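Local coordinates for vacuolar protein sorting-associated protein IST1 (Saccharomyces cerevisiae, PDB 3GGY) that acts late in multivesicular body sorting, regulating recruitment of the Vps4 ATPase to the ESCRT-III complex and restraining Vps4 oligomerization and ATP hydrolysis, at residues Leu16-Gln30 with Ile67-Leu81. Residues are numbered along the deposited sequence; the frame is centred on the assembly and turned at random.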
ATOM      1  N   LEU A  16       2.854  16.002  -3.552  1.00 17.40           N
ATOM      2  CA  LEU A  16       1.641  15.301  -3.155  1.00 17.67           C
ATOM      3  C   LEU A  16       0.705  15.067  -4.338  1.00 18.03           C
ATOM      4  O   LEU A  16       0.114  13.998  -4.461  1.00 16.56           O
ATOM      5  CB  LEU A  16       0.919  16.077  -2.054  1.00 17.84           C
ATOM      6  CG  LEU A  16       1.613  16.070  -0.687  1.00 16.65           C
ATOM      7  CD1 LEU A  16       0.932  17.050   0.251  1.00 17.02           C
ATOM      8  CD2 LEU A  16       1.571  14.663  -0.101  1.00 18.90           C
ATOM      9  N   LYS A  17       0.581  16.059  -5.213  1.00 18.93           N
ATOM     10  CA  LYS A  17      -0.294  15.902  -6.370  1.00 20.11           C
ATOM     11  C   LYS A  17       0.194  14.788  -7.290  1.00 19.59           C
ATOM     12  O   LYS A  17      -0.608  14.008  -7.806  1.00 20.38           O
ATOM     13  CB  LYS A  17      -0.397  17.220  -7.148  1.00 21.44           C
ATOM     14  CG  LYS A  17      -1.279  18.254  -6.469  1.00 24.85           C
ATOM     15  CD  LYS A  17      -1.409  19.514  -7.317  1.00 28.25           C
ATOM     16  CE  LYS A  17      -2.320  20.532  -6.651  1.00 31.04           C
ATOM     17  NZ  LYS A  17      -3.711  20.021  -6.494  1.00 33.90           N
ATOM     18  N   MET A  18       1.506  14.713  -7.489  1.00 19.61           N
ATOM     19  CA  MET A  18       2.087  13.686  -8.344  1.00 20.91           C
ATOM     20  C   MET A  18       1.936  12.327  -7.670  1.00 20.77           C
ATOM     21  O   MET A  18       1.644  11.327  -8.328  1.00 19.27           O
ATOM     22  CB  MET A  18       3.567  13.978  -8.604  1.00 24.51           C
ATOM     23  CG  MET A  18       4.265  12.975  -9.513  1.00 30.82           C
ATOM     24  SD  MET A  18       3.871  13.139 -11.272  1.00 40.19           S
ATOM     25  CE  MET A  18       2.610  11.917 -11.477  1.00 37.88           C
ATOM     26  N   CYS A  19       2.138  12.281  -6.356  1.00 18.43           N
ATOM     27  CA  CYS A  19       1.994  11.015  -5.643  1.00 17.35           C
ATOM     28  C   CYS A  19       0.574  10.484  -5.788  1.00 15.32           C
ATOM     29  O   CYS A  19       0.369   9.291  -5.988  1.00 16.57           O
ATOM     30  CB  CYS A  19       2.329  11.179  -4.162  1.00 15.18           C
ATOM     31  SG  CYS A  19       4.098  11.308  -3.839  1.00 18.97           S
ATOM     32  N   ILE A  20      -0.407  11.375  -5.693  1.00 15.59           N
ATOM     33  CA  ILE A  20      -1.802  10.969  -5.822  1.00 15.87           C
ATOM     34  C   ILE A  20      -2.086  10.404  -7.214  1.00 17.48           C
ATOM     35  O   ILE A  20      -2.742   9.372  -7.351  1.00 16.96           O
ATOM     36  CB  ILE A  20      -2.746  12.154  -5.531  1.00 17.03           C
ATOM     37  CG1 ILE A  20      -2.658  12.521  -4.046  1.00 17.60           C
ATOM     38  CG2 ILE A  20      -4.179  11.790  -5.899  1.00 15.36           C
ATOM     39  CD1 ILE A  20      -3.435  13.760  -3.667  1.00 17.22           C
ATOM     40  N   GLN A  21      -1.581  11.071  -8.245  1.00 17.55           N
ATOM     41  CA  GLN A  21      -1.799  10.602  -9.607  1.00 19.75           C
ATOM     42  C   GLN A  21      -1.118   9.255  -9.850  1.00 18.65           C
ATOM     43  O   GLN A  21      -1.699   8.360 -10.467  1.00 19.27           O
ATOM     44  CB  GLN A  21      -1.295  11.638 -10.611  1.00 23.09           C
ATOM     45  CG  GLN A  21      -2.114  12.930 -10.644  1.00 29.27           C
ATOM     46  CD  GLN A  21      -3.593  12.697 -10.934  1.00 31.93           C
ATOM     47  OE1 GLN A  21      -4.388  12.431 -10.028  1.00 32.80           O
ATOM     48  NE2 GLN A  21      -3.966  12.789 -12.206  1.00 33.76           N
ATOM     49  N   ARG A  22       0.107   9.110  -9.353  1.00 16.89           N
ATOM     50  CA  ARG A  22       0.853   7.867  -9.515  1.00 16.02           C
ATOM     51  C   ARG A  22       0.198   6.731  -8.732  1.00 14.28           C
ATOM     52  O   ARG A  22       0.077   5.617  -9.231  1.00 14.08           O
ATOM     53  CB  ARG A  22       2.303   8.041  -9.055  1.00 20.68           C
ATOM     54  CG  ARG A  22       3.117   8.996  -9.914  1.00 24.76           C
ATOM     55  CD  ARG A  22       3.190   8.509 -11.354  1.00 30.81           C
ATOM     56  NE  ARG A  22       3.895   7.235 -11.469  1.00 35.97           N
ATOM     57  CZ  ARG A  22       5.198   7.079 -11.251  1.00 39.23           C
ATOM     58  NH1 ARG A  22       5.945   8.119 -10.906  1.00 41.06           N
ATOM     59  NH2 ARG A  22       5.754   5.883 -11.376  1.00 41.44           N
ATOM     60  N   LEU A  23      -0.217   7.006  -7.500  1.00 13.77           N
ATOM     61  CA  LEU A  23      -0.866   5.974  -6.695  1.00 13.65           C
ATOM     62  C   LEU A  23      -2.164   5.506  -7.359  1.00 14.50           C
ATOM     63  O   LEU A  23      -2.454   4.309  -7.409  1.00 15.65           O
ATOM     64  CB  LEU A  23      -1.158   6.500  -5.285  1.00 13.49           C
ATOM     65  CG  LEU A  23       0.077   6.587  -4.381  1.00 13.35           C
ATOM     66  CD1 LEU A  23      -0.204   7.460  -3.162  1.00 14.04           C
ATOM     67  CD2 LEU A  23       0.477   5.192  -3.963  1.00 11.10           C
ATOM     68  N   ARG A  24      -2.947   6.449  -7.872  1.00 16.32           N
ATOM     69  CA  ARG A  24      -4.206   6.098  -8.529  1.00 18.05           C
ATOM     70  C   ARG A  24      -3.945   5.229  -9.750  1.00 18.89           C
ATOM     71  O   ARG A  24      -4.640   4.238  -9.983  1.00 19.30           O
ATOM     72  CB  ARG A  24      -4.965   7.362  -8.955  1.00 18.32           C
ATOM     73  CG  ARG A  24      -5.604   8.136  -7.807  1.00 20.23           C
ATOM     74  CD  ARG A  24      -6.308   9.392  -8.315  1.00 22.50           C
ATOM     75  NE  ARG A  24      -6.943  10.144  -7.234  1.00 26.30           N
ATOM     76  CZ  ARG A  24      -7.526  11.330  -7.387  1.00 30.77           C
ATOM     77  NH1 ARG A  24      -7.559  11.908  -8.581  1.00 31.51           N
ATOM     78  NH2 ARG A  24      -8.077  11.941  -6.346  1.00 33.34           N
ATOM     79  N   TYR A  25      -2.931   5.603 -10.523  1.00 19.01           N
ATOM     80  CA  TYR A  25      -2.577   4.871 -11.731  1.00 20.61           C
ATOM     81  C   TYR A  25      -2.071   3.469 -11.405  1.00 19.09           C
ATOM     82  O   TYR A  25      -2.395   2.505 -12.102  1.00 19.44           O
ATOM     83  CB  TYR A  25      -1.512   5.637 -12.516  1.00 22.81           C
ATOM     84  CG  TYR A  25      -1.289   5.104 -13.911  1.00 27.49           C
ATOM     85  CD1 TYR A  25      -2.322   5.104 -14.849  1.00 30.24           C
ATOM     86  CD2 TYR A  25      -0.048   4.601 -14.298  1.00 29.12           C
ATOM     87  CE1 TYR A  25      -2.123   4.618 -16.141  1.00 30.89           C
ATOM     88  CE2 TYR A  25       0.161   4.110 -15.588  1.00 31.40           C
ATOM     89  CZ  TYR A  25      -0.881   4.123 -16.502  1.00 30.47           C
ATOM     90  OH  TYR A  25      -0.683   3.642 -17.775  1.00 30.34           O
ATOM     91  N   ALA A  26      -1.279   3.360 -10.342  1.00 17.02           N
ATOM     92  CA  ALA A  26      -0.739   2.073  -9.924  1.00 14.47           C
ATOM     93  C   ALA A  26      -1.878   1.156  -9.487  1.00 13.25           C
ATOM     94  O   ALA A  26      -1.854  -0.045  -9.763  1.00 13.65           O
ATOM     95  CB  ALA A  26       0.262   2.264  -8.782  1.00 14.27           C
ATOM     96  N   GLN A  27      -2.869   1.720  -8.800  1.00 12.86           N
ATOM     97  CA  GLN A  27      -4.022   0.941  -8.343  1.00 14.95           C
ATOM     98  C   GLN A  27      -4.772   0.385  -9.541  1.00 16.35           C
ATOM     99  O   GLN A  27      -5.085  -0.801  -9.598  1.00 16.91           O
ATOM    100  CB  GLN A  27      -4.985   1.814  -7.545  1.00 16.75           C
ATOM    101  CG  GLN A  27      -4.511   2.213  -6.175  1.00 19.21           C
ATOM    102  CD  GLN A  27      -5.443   3.215  -5.539  1.00 19.74           C
ATOM    103  OE1 GLN A  27      -6.646   2.974  -5.428  1.00 23.00           O
ATOM    104  NE2 GLN A  27      -4.899   4.351  -5.127  1.00 17.96           N
ATOM    105  N   GLU A  28      -5.072   1.269 -10.486  1.00 17.57           N
ATOM    106  CA  GLU A  28      -5.791   0.900 -11.700  1.00 20.03           C
ATOM    107  C   GLU A  28      -5.096  -0.264 -12.390  1.00 18.82           C
ATOM    108  O   GLU A  28      -5.714  -1.297 -12.675  1.00 21.07           O
ATOM    109  CB  GLU A  28      -5.853   2.109 -12.640  1.00 23.10           C
ATOM    110  CG  GLU A  28      -6.290   1.787 -14.061  1.00 31.36           C
ATOM    111  CD  GLU A  28      -6.263   3.003 -14.974  1.00 35.09           C
ATOM    112  OE1 GLU A  28      -6.494   2.837 -16.191  1.00 38.49           O
ATOM    113  OE2 GLU A  28      -6.014   4.123 -14.475  1.00 37.31           O
ATOM    114  N   LYS A  29      -3.804  -0.092 -12.645  1.00 17.48           N
ATOM    115  CA  LYS A  29      -2.999  -1.106 -13.308  1.00 17.12           C
ATOM    116  C   LYS A  29      -2.947  -2.411 -12.535  1.00 16.09           C
ATOM    117  O   LYS A  29      -3.178  -3.484 -13.090  1.00 16.44           O
ATOM    118  CB  LYS A  29      -1.576  -0.586 -13.508  1.00 19.21           C
ATOM    119  CG  LYS A  29      -0.640  -1.574 -14.190  1.00 24.49           C
ATOM    120  CD  LYS A  29       0.731  -0.960 -14.420  1.00 29.18           C
ATOM    121  CE  LYS A  29       1.637  -1.911 -15.187  1.00 30.08           C
ATOM    122  NZ  LYS A  29       2.986  -1.322 -15.415  1.00 35.39           N
ATOM    123  N   GLN A  30      -2.643  -2.322 -11.246  1.00 13.02           N
ATOM    124  CA  GLN A  30      -2.545  -3.521 -10.435  1.00 11.94           C
ATOM    125  C   GLN A  30      -3.869  -4.258 -10.244  1.00 11.54           C
ATOM    126  O   GLN A  30      -3.881  -5.480 -10.092  1.00 12.06           O
ATOM    127  CB  GLN A  30      -1.901  -3.175  -9.091  1.00 12.25           C
ATOM    128  CG  GLN A  30      -0.409  -2.873  -9.245  1.00 11.48           C
ATOM    129  CD  GLN A  30       0.242  -2.430  -7.956  1.00 12.83           C
ATOM    130  OE1 GLN A  30      -0.081  -2.934  -6.881  1.00 12.87           O
ATOM    131  NE2 GLN A  30       1.182  -1.495  -8.062  1.00 12.93           N
ATOM    132  N   ILE A  67      -2.634  -3.695  -3.076  1.00  7.21           N
ATOM    133  CA  ILE A  67      -3.557  -2.731  -3.665  1.00  8.90           C
ATOM    134  C   ILE A  67      -4.262  -1.967  -2.543  1.00  8.52           C
ATOM    135  O   ILE A  67      -4.471  -0.764  -2.645  1.00  9.79           O
ATOM    136  CB  ILE A  67      -4.602  -3.436  -4.559  1.00  9.51           C
ATOM    137  CG1 ILE A  67      -3.931  -3.912  -5.850  1.00 11.06           C
ATOM    138  CG2 ILE A  67      -5.751  -2.484  -4.866  1.00 11.00           C
ATOM    139  CD1 ILE A  67      -4.758  -4.906  -6.640  1.00 13.36           C
ATOM    140  N   GLU A  68      -4.613  -2.668  -1.465  1.00  9.49           N
ATOM    141  CA  GLU A  68      -5.263  -2.024  -0.328  1.00 10.25           C
ATOM    142  C   GLU A  68      -4.309  -0.985   0.265  1.00 10.07           C
ATOM    143  O   GLU A  68      -4.731   0.094   0.679  1.00  9.82           O
ATOM    144  CB  GLU A  68      -5.620  -3.056   0.738  1.00 13.35           C
ATOM    145  CG  GLU A  68      -6.573  -4.129   0.248  1.00 16.63           C
ATOM    146  CD  GLU A  68      -6.976  -5.099   1.342  1.00 22.31           C
ATOM    147  OE1 GLU A  68      -6.078  -5.604   2.052  1.00 25.46           O
ATOM    148  OE2 GLU A  68      -8.190  -5.360   1.487  1.00 26.56           O
ATOM    149  N   LEU A  69      -3.021  -1.316   0.317  1.00  8.82           N
ATOM    150  CA  LEU A  69      -2.033  -0.377   0.849  1.00  7.58           C
ATOM    151  C   LEU A  69      -2.051   0.887   0.005  1.00  8.36           C
ATOM    152  O   LEU A  69      -2.096   1.996   0.533  1.00  7.96           O
ATOM    153  CB  LEU A  69      -0.622  -0.990   0.824  1.00  8.39           C
ATOM    154  CG  LEU A  69       0.572  -0.072   1.136  1.00  6.95           C
ATOM    155  CD1 LEU A  69       0.487   0.440   2.569  1.00 10.63           C
ATOM    156  CD2 LEU A  69       1.885  -0.846   0.920  1.00  8.63           C
ATOM    157  N   LEU A  70      -2.018   0.720  -1.314  1.00  7.08           N
ATOM    158  CA  LEU A  70      -2.032   1.865  -2.223  1.00  9.01           C
ATOM    159  C   LEU A  70      -3.268   2.738  -2.023  1.00  7.91           C
ATOM    160  O   LEU A  70      -3.180   3.959  -2.107  1.00  8.59           O
ATOM    161  CB  LEU A  70      -1.967   1.393  -3.680  1.00  8.91           C
ATOM    162  CG  LEU A  70      -0.723   0.599  -4.081  1.00 12.64           C
ATOM    163  CD1 LEU A  70      -0.789   0.266  -5.576  1.00 13.46           C
ATOM    164  CD2 LEU A  70       0.528   1.409  -3.783  1.00 15.50           C
ATOM    165  N   GLU A  71      -4.415   2.117  -1.762  1.00  9.80           N
ATOM    166  CA  GLU A  71      -5.646   2.876  -1.553  1.00  8.49           C
ATOM    167  C   GLU A  71      -5.529   3.739  -0.301  1.00  9.71           C
ATOM    168  O   GLU A  71      -5.936   4.902  -0.294  1.00 11.66           O
ATOM    169  CB  GLU A  71      -6.836   1.924  -1.417  1.00 12.01           C
ATOM    170  CG  GLU A  71      -7.012   1.013  -2.626  1.00 15.05           C
ATOM    171  CD  GLU A  71      -8.136   0.006  -2.459  1.00 19.55           C
ATOM    172  OE1 GLU A  71      -8.325  -0.494  -1.329  1.00 21.34           O
ATOM    173  OE2 GLU A  71      -8.818  -0.296  -3.463  1.00 21.36           O
ATOM    174  N   ILE A  72      -4.961   3.170   0.754  1.00  9.11           N
ATOM    175  CA  ILE A  72      -4.794   3.902   1.999  1.00  9.42           C
ATOM    176  C   ILE A  72      -3.784   5.042   1.819  1.00  8.76           C
ATOM    177  O   ILE A  72      -3.998   6.164   2.287  1.00  8.32           O
ATOM    178  CB  ILE A  72      -4.319   2.959   3.127  1.00 10.21           C
ATOM    179  CG1 ILE A  72      -5.353   1.853   3.343  1.00 12.14           C
ATOM    180  CG2 ILE A  72      -4.084   3.756   4.406  1.00 10.55           C
ATOM    181  CD1 ILE A  72      -4.858   0.693   4.190  1.00 11.91           C
ATOM    182  N   LEU A  73      -2.682   4.765   1.131  1.00  8.36           N
ATOM    183  CA  LEU A  73      -1.675   5.797   0.928  1.00  8.10           C
ATOM    184  C   LEU A  73      -2.236   6.959   0.112  1.00  9.74           C
ATOM    185  O   LEU A  73      -1.878   8.119   0.341  1.00  9.71           O
ATOM    186  CB  LEU A  73      -0.436   5.207   0.242  1.00  8.55           C
ATOM    187  CG  LEU A  73       0.312   4.133   1.041  1.00  7.69           C
ATOM    188  CD1 LEU A  73       1.514   3.660   0.220  1.00  7.85           C
ATOM    189  CD2 LEU A  73       0.764   4.690   2.399  1.00  9.21           C
ATOM    190  N   GLU A  74      -3.123   6.651  -0.832  1.00  9.47           N
ATOM    191  CA  GLU A  74      -3.736   7.683  -1.661  1.00 11.98           C
ATOM    192  C   GLU A  74      -4.522   8.618  -0.752  1.00 11.30           C
ATOM    193  O   GLU A  74      -4.450   9.835  -0.893  1.00 12.75           O
ATOM    194  CB  GLU A  74      -4.690   7.068  -2.688  1.00 11.22           C
ATOM    195  CG  GLU A  74      -5.305   8.098  -3.634  1.00 19.17           C
ATOM    196  CD  GLU A  74      -6.560   7.599  -4.336  1.00 23.32           C
ATOM    197  OE1 GLU A  74      -6.662   6.381  -4.597  1.00 24.61           O
ATOM    198  OE2 GLU A  74      -7.441   8.435  -4.639  1.00 24.85           O
ATOM    199  N   LEU A  75      -5.281   8.036   0.174  1.00 12.62           N
ATOM    200  CA  LEU A  75      -6.070   8.824   1.108  1.00 13.87           C
ATOM    201  C   LEU A  75      -5.178   9.683   1.989  1.00 14.19           C
ATOM    202  O   LEU A  75      -5.506  10.833   2.262  1.00 14.99           O
ATOM    203  CB  LEU A  75      -6.952   7.921   1.978  1.00 14.23           C
ATOM    204  CG  LEU A  75      -8.140   7.261   1.279  1.00 18.97           C
ATOM    205  CD1 LEU A  75      -9.039   6.646   2.339  1.00 22.86           C
ATOM    206  CD2 LEU A  75      -8.918   8.292   0.463  1.00 20.25           C
ATOM    207  N   TYR A  76      -4.046   9.134   2.434  1.00 13.24           N
ATOM    208  CA  TYR A  76      -3.137   9.915   3.267  1.00 13.26           C
ATOM    209  C   TYR A  76      -2.589  11.102   2.482  1.00 12.88           C
ATOM    210  O   TYR A  76      -2.412  12.190   3.027  1.00 14.47           O
ATOM    211  CB  TYR A  76      -1.963   9.059   3.770  1.00 11.61           C
ATOM    212  CG  TYR A  76      -2.283   8.144   4.937  1.00 11.74           C
ATOM    213  CD1 TYR A  76      -3.105   8.565   5.983  1.00 13.51           C
ATOM    214  CD2 TYR A  76      -1.712   6.872   5.023  1.00 11.32           C
ATOM    215  CE1 TYR A  76      -3.350   7.747   7.083  1.00 14.72           C
ATOM    216  CE2 TYR A  76      -1.945   6.049   6.117  1.00 13.57           C
ATOM    217  CZ  TYR A  76      -2.765   6.490   7.145  1.00 15.00           C
ATOM    218  OH  TYR A  76      -2.988   5.675   8.229  1.00 18.07           O
ATOM    219  N   CYS A  77      -2.301  10.890   1.201  1.00 11.67           N
ATOM    220  CA  CYS A  77      -1.789  11.965   0.360  1.00 12.66           C
ATOM    221  C   CYS A  77      -2.823  13.068   0.202  1.00 14.58           C
ATOM    222  O   CYS A  77      -2.491  14.249   0.237  1.00 15.23           O
ATOM    223  CB  CYS A  77      -1.420  11.444  -1.026  1.00 12.65           C
ATOM    224  SG  CYS A  77       0.152  10.568  -1.071  1.00 15.16           S
ATOM    225  N   GLU A  78      -4.076  12.674   0.006  1.00 14.87           N
ATOM    226  CA  GLU A  78      -5.144  13.653  -0.161  1.00 18.87           C
ATOM    227  C   GLU A  78      -5.328  14.458   1.118  1.00 19.83           C
ATOM    228  O   GLU A  78      -5.577  15.666   1.070  1.00 19.67           O
ATOM    229  CB  GLU A  78      -6.440  12.945  -0.562  1.00 19.64           C
ATOM    230  CG  GLU A  78      -6.281  12.157  -1.856  1.00 24.00           C
ATOM    231  CD  GLU A  78      -7.549  11.454  -2.289  1.00 28.17           C
ATOM    232  OE1 GLU A  78      -8.198  10.819  -1.434  1.00 31.26           O
ATOM    233  OE2 GLU A  78      -7.888  11.523  -3.490  1.00 32.85           O
ATOM    234  N   LEU A  79      -5.181  13.790   2.257  1.00 19.80           N
ATOM    235  CA  LEU A  79      -5.316  14.446   3.554  1.00 18.92           C
ATOM    236  C   LEU A  79      -4.259  15.535   3.693  1.00 20.43           C
ATOM    237  O   LEU A  79      -4.574  16.689   4.002  1.00 20.79           O
ATOM    238  CB  LEU A  79      -5.164  13.418   4.679  1.00 19.40           C
ATOM    239  CG  LEU A  79      -5.235  13.920   6.125  1.00 19.24           C
ATOM    240  CD1 LEU A  79      -5.505  12.749   7.048  1.00 20.97           C
ATOM    241  CD2 LEU A  79      -3.941  14.622   6.513  1.00 21.44           C
ATOM    242  N   LEU A  80      -3.003  15.166   3.460  1.00 18.77           N
ATOM    243  CA  LEU A  80      -1.898  16.110   3.555  1.00 19.47           C
ATOM    244  C   LEU A  80      -2.031  17.240   2.540  1.00 20.17           C
ATOM    245  O   LEU A  80      -1.664  18.381   2.819  1.00 19.69           O
ATOM    246  CB  LEU A  80      -0.567  15.386   3.334  1.00 19.60           C
ATOM    247  CG  LEU A  80      -0.181  14.359   4.397  1.00 19.57           C
ATOM    248  CD1 LEU A  80       1.127  13.679   4.004  1.00 18.21           C
ATOM    249  CD2 LEU A  80      -0.038  15.055   5.745  1.00 19.48           C
ATOM    250  N   LEU A  81      -2.550  16.919   1.360  1.00 19.37           N
ATOM    251  CA  LEU A  81      -2.707  17.921   0.313  1.00 20.62           C
ATOM    252  C   LEU A  81      -3.664  19.021   0.743  1.00 22.29           C
ATOM    253  O   LEU A  81      -3.440  20.198   0.454  1.00 23.05           O
ATOM    254  CB  LEU A  81      -3.227  17.279  -0.973  1.00 21.18           C
ATOM    255  CG  LEU A  81      -3.429  18.245  -2.148  1.00 22.07           C
ATOM    256  CD1 LEU A  81      -2.105  18.913  -2.496  1.00 21.87           C
ATOM    257  CD2 LEU A  81      -3.977  17.488  -3.352  1.00 21.50           C
TER
HETATM  258  O   HOH W   1      -9.501   1.650  -6.060  1.00 32.49           O
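Leu23 pushes its isobutyl group as a knob into the hole formed by Leu70, Leu73, Glu74 and Cys77, with CD1 lying 3.8 Å from Cys77 SG and CD2 meeting CD2 of Leu70. The fit is reciprocal, since Leu70 enters the hole framed by Leu23, Ala26, Gln27 and Gln30. Ile20 presses CG1 tightly against Cys77 CB at 3.4 Å, and its CD1 meets Leu81 CD2, the two side chains crossing at about a right angle. Leu16 continues the apolar seam, laying CD1 beside the backbone at Leu80 and Leu81.

A polar network borders this core, and the pair illustrates how an apolar seam is flanked by charged groups on its exposed side. Glu74 places CG anti to its backbone N (chi1 -177°) and extends along the edge of the interface toward helix 16-30. Glu74 OE1 accepts a hydrogen bond from Gln27 NE2 (2.7 Å) on the anti side of the carboxylate, whereas Glu74 OE2 is met from above that plane by Arg24 NE in a salt bridge of 3.1 Å. A second salt bridge joins Arg24 NH2 to Glu78 OE2 at 2.9 Å, nearly end-on to the C-O bond. Both acceptors lie near the guanidinium plane, yet the Glu78 carboxylate stands 87° from it, while CG2 of Ile20 lies over one face, toward its rim. Held at NE and NH2 by two carboxylates, the guanidinium is probably restricted in its rotation. Gln30 packs its amide on Leu70 CD1 and bonds through NE2 to Glu121, while helix 105-115 covers Leu73 and Leu80.

With axes 9.2 Å apart at 158°, the segments belong to the long helices 8-46 and 50-82, whose antiparallel knobs-into-holes pairing is the helical hairpin characteristic of the ESCRT-III-like fold in this N-terminal domain.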